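Local coordinates for protein DNA polymerase III, beta subunit (Thermotoga maritima, PDB 1VPK) that probably tethers DNA polymerase III to DNA for processive replication, forming a ring-shaped head-to-tail homodimer around the duplex, at residues Met149-Phe155 / Gly367-Ile371. Numbering follows the deposited sequence.
Sequences MVEKVIF and GYLYI
Y370 reaches from its strand and donates its OH to the backbone O of K152, 2.9 Å away. The donor approaches at 128° to the C=O and is tilted from the carbonyl plane, while K152 O lies at the edge of the tyrosine ring, in its plane. Three residues on, F155 CE1 meets Y370 CE1 at 3.7 Å. Their ring planes are inclined by 35°, an oblique pair. Y368, two residues before Y370 on the strand, takes K152 NZ over one face of its ring, 4.3 Å from the centroid, at the end of a lysine chain extended beyond CG; this cation-pi contact is doubtful in detail, because Y368 has a second conformer. M149 CG touches Y368 OH at 3.8 Å. In the second shell, E193 hydrogen-bonds Y368 OH and H341 stacks on F155. A phenylalanine in place of Y370 removes the hydroxyl and would probably leave K152 O without this donor, weakening the tie between strand and helix segment. The contact thus joins the central-domain helix to a C-terminal-domain strand of the sheet that spans both domains, and because the hydroxyl grips a backbone carbonyl, that link does not depend directly on the identity of the K152 side chain.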
loop_
_atom_site.group_PDB
_atom_site.type_symbol
_atom_site.label_atom_id
_atom_site.label_comp_id
_atom_site.label_asym_id
_atom_site.label_seq_id
_atom_site.Cartn_x
_atom_site.Cartn_y
_atom_site.Cartn_z
ATOM N N MET A 149 8.676 -15.089 18.826
ATOM C CA MET A 149 9.927 -14.538 19.263
ATOM C C MET A 149 10.618 -13.805 18.114
ATOM O O MET A 149 11.122 -12.706 18.309
ATOM C CB MET A 149 10.841 -15.634 19.789
ATOM C CG MET A 149 10.311 -16.387 21.041
ATOM S SD MET A 149 11.518 -17.571 21.636
ATOM C CE MET A 149 12.769 -16.447 22.211
ATOM N N VAL A 150 10.612 -14.374 16.900
ATOM C CA VAL A 150 11.335 -13.747 15.790
ATOM C C VAL A 150 10.677 -12.407 15.441
ATOM O O VAL A 150 11.359 -11.386 15.287
ATOM C CB VAL A 150 11.428 -14.679 14.562
ATOM C CG1 VAL A 150 11.988 -13.947 13.355
ATOM C CG2 VAL A 150 12.328 -15.892 14.863
ATOM N N GLU A 151 9.363 -12.420 15.350
ATOM C CA GLU A 151 8.582 -11.252 14.987
ATOM C C GLU A 151 8.730 -10.110 16.040
ATOM O O GLU A 151 8.641 -8.923 15.708
ATOM C CB GLU A 151 7.113 -11.680 14.845
ATOM C CG GLU A 151 6.073 -10.536 14.686
ATOM N N LYS A 152 8.959 -10.479 17.299
ATOM C CA LYS A 152 9.098 -9.485 18.356
ATOM C C LYS A 152 10.457 -8.802 18.341
ATOM O O LYS A 152 10.600 -7.759 18.949
ATOM C CB LYS A 152 8.730 -10.098 19.730
ATOM C CG LYS A 152 7.241 -10.050 19.949
ATOM C CD LYS A 152 6.780 -10.687 21.215
ATOM C CE LYS A 152 5.223 -10.680 21.256
ATOM N NZ LYS A 152 4.632 -10.813 22.647
ATOM N N VAL A 153 11.433 -9.330 17.597
ATOM C CA VAL A 153 12.754 -8.710 17.558
ATOM C C VAL A 153 13.261 -8.243 16.198
ATOM O O VAL A 153 14.051 -7.319 16.161
ATOM C CB VAL A 153 13.879 -9.628 18.163
ATOM C CG1 VAL A 153 13.474 -10.132 19.607
ATOM C CG2 VAL A 153 14.210 -10.769 17.249
ATOM N N ILE A 154 12.846 -8.909 15.105
ATOM C CA ILE A 154 13.535 -8.764 13.818
ATOM C C ILE A 154 13.512 -7.342 13.262
ATOM O O ILE A 154 14.436 -6.934 12.598
ATOM C CB ILE A 154 13.019 -9.795 12.750
ATOM C CG1 ILE A 154 14.038 -9.925 11.606
ATOM C CG2 ILE A 154 11.581 -9.453 12.289
ATOM C CD1 ILE A 154 13.796 -11.139 10.750
ATOM N N PHE A 155 12.476 -6.587 13.571
ATOM C CA PHE A 155 12.389 -5.180 13.167
ATOM C C PHE A 155 13.511 -4.258 13.644
ATOM O O PHE A 155 13.703 -3.187 13.087
ATOM C CB PHE A 155 11.075 -4.552 13.608
ATOM C CG PHE A 155 11.038 -4.179 15.080
ATOM C CD1 PHE A 155 10.635 -5.110 16.042
ATOM C CD2 PHE A 155 11.340 -2.893 15.488
ATOM C CE1 PHE A 155 10.580 -4.760 17.353
ATOM C CE2 PHE A 155 11.299 -2.534 16.819
ATOM C CZ PHE A 155 10.910 -3.480 17.751
ATOM N N GLY A 367 10.187 -11.488 29.704
ATOM C CA GLY A 367 10.657 -12.206 28.544
ATOM C C GLY A 367 10.852 -11.360 27.307
ATOM O O GLY A 367 11.506 -11.822 26.364
ATOM N N TYR A 368 10.319 -10.130 27.334
ATOM C CA TYR A 368 10.359 -9.200 26.204
ATOM C C TYR A 368 10.758 -7.801 26.631
ATOM O O TYR A 368 10.157 -7.240 27.559
ATOM C CB TYR A 368 9.002 -9.181 25.484
ATOM C CG TYR A 368 8.712 -10.526 24.864
ATOM C CD1 TYR A 368 8.083 -11.535 25.599
ATOM C CD2 TYR A 368 9.144 -10.819 23.582
ATOM C CE1 TYR A 368 7.864 -12.782 25.052
ATOM C CE2 TYR A 368 8.920 -12.069 23.021
ATOM C CZ TYR A 368 8.287 -13.043 23.764
ATOM O OH TYR A 368 8.065 -14.262 23.205
ATOM N N LEU A 369 11.771 -7.225 25.974
ATOM C CA LEU A 369 12.165 -5.862 26.306
ATOM C C LEU A 369 12.852 -5.154 25.143
ATOM O O LEU A 369 13.460 -5.788 24.244
ATOM C CB LEU A 369 13.048 -5.810 27.542
ATOM C CG LEU A 369 14.520 -6.174 27.496
ATOM C CD1 LEU A 369 15.396 -5.078 26.924
ATOM C CD2 LEU A 369 14.957 -6.467 28.878
ATOM N N TYR A 370 12.708 -3.843 25.168
ATOM C CA TYR A 370 13.175 -2.965 24.099
ATOM C C TYR A 370 13.989 -1.860 24.683
ATOM O O TYR A 370 13.643 -1.366 25.704
ATOM C CB TYR A 370 11.982 -2.392 23.298
ATOM C CG TYR A 370 11.184 -3.528 22.735
ATOM C CD1 TYR A 370 11.533 -4.106 21.526
ATOM C CD2 TYR A 370 10.113 -4.087 23.451
ATOM C CE1 TYR A 370 10.805 -5.220 21.015
ATOM C CE2 TYR A 370 9.384 -5.174 22.940
ATOM C CZ TYR A 370 9.748 -5.733 21.747
ATOM O OH TYR A 370 9.056 -6.779 21.224
ATOM N N ILE A 371 15.049 -1.458 23.996
ATOM C CA ILE A 371 15.915 -0.336 24.405
ATOM C C ILE A 371 15.906 0.672 23.237
ATOM O O ILE A 371 15.977 0.260 22.046
ATOM C CB ILE A 371 17.387 -0.798 24.660
ATOM C CG1 ILE A 371 17.453 -1.913 25.730
ATOM C CG2 ILE A 371 18.282 0.401 25.008
ATOM C CD1 ILE A 371 17.168 -1.448 27.096
#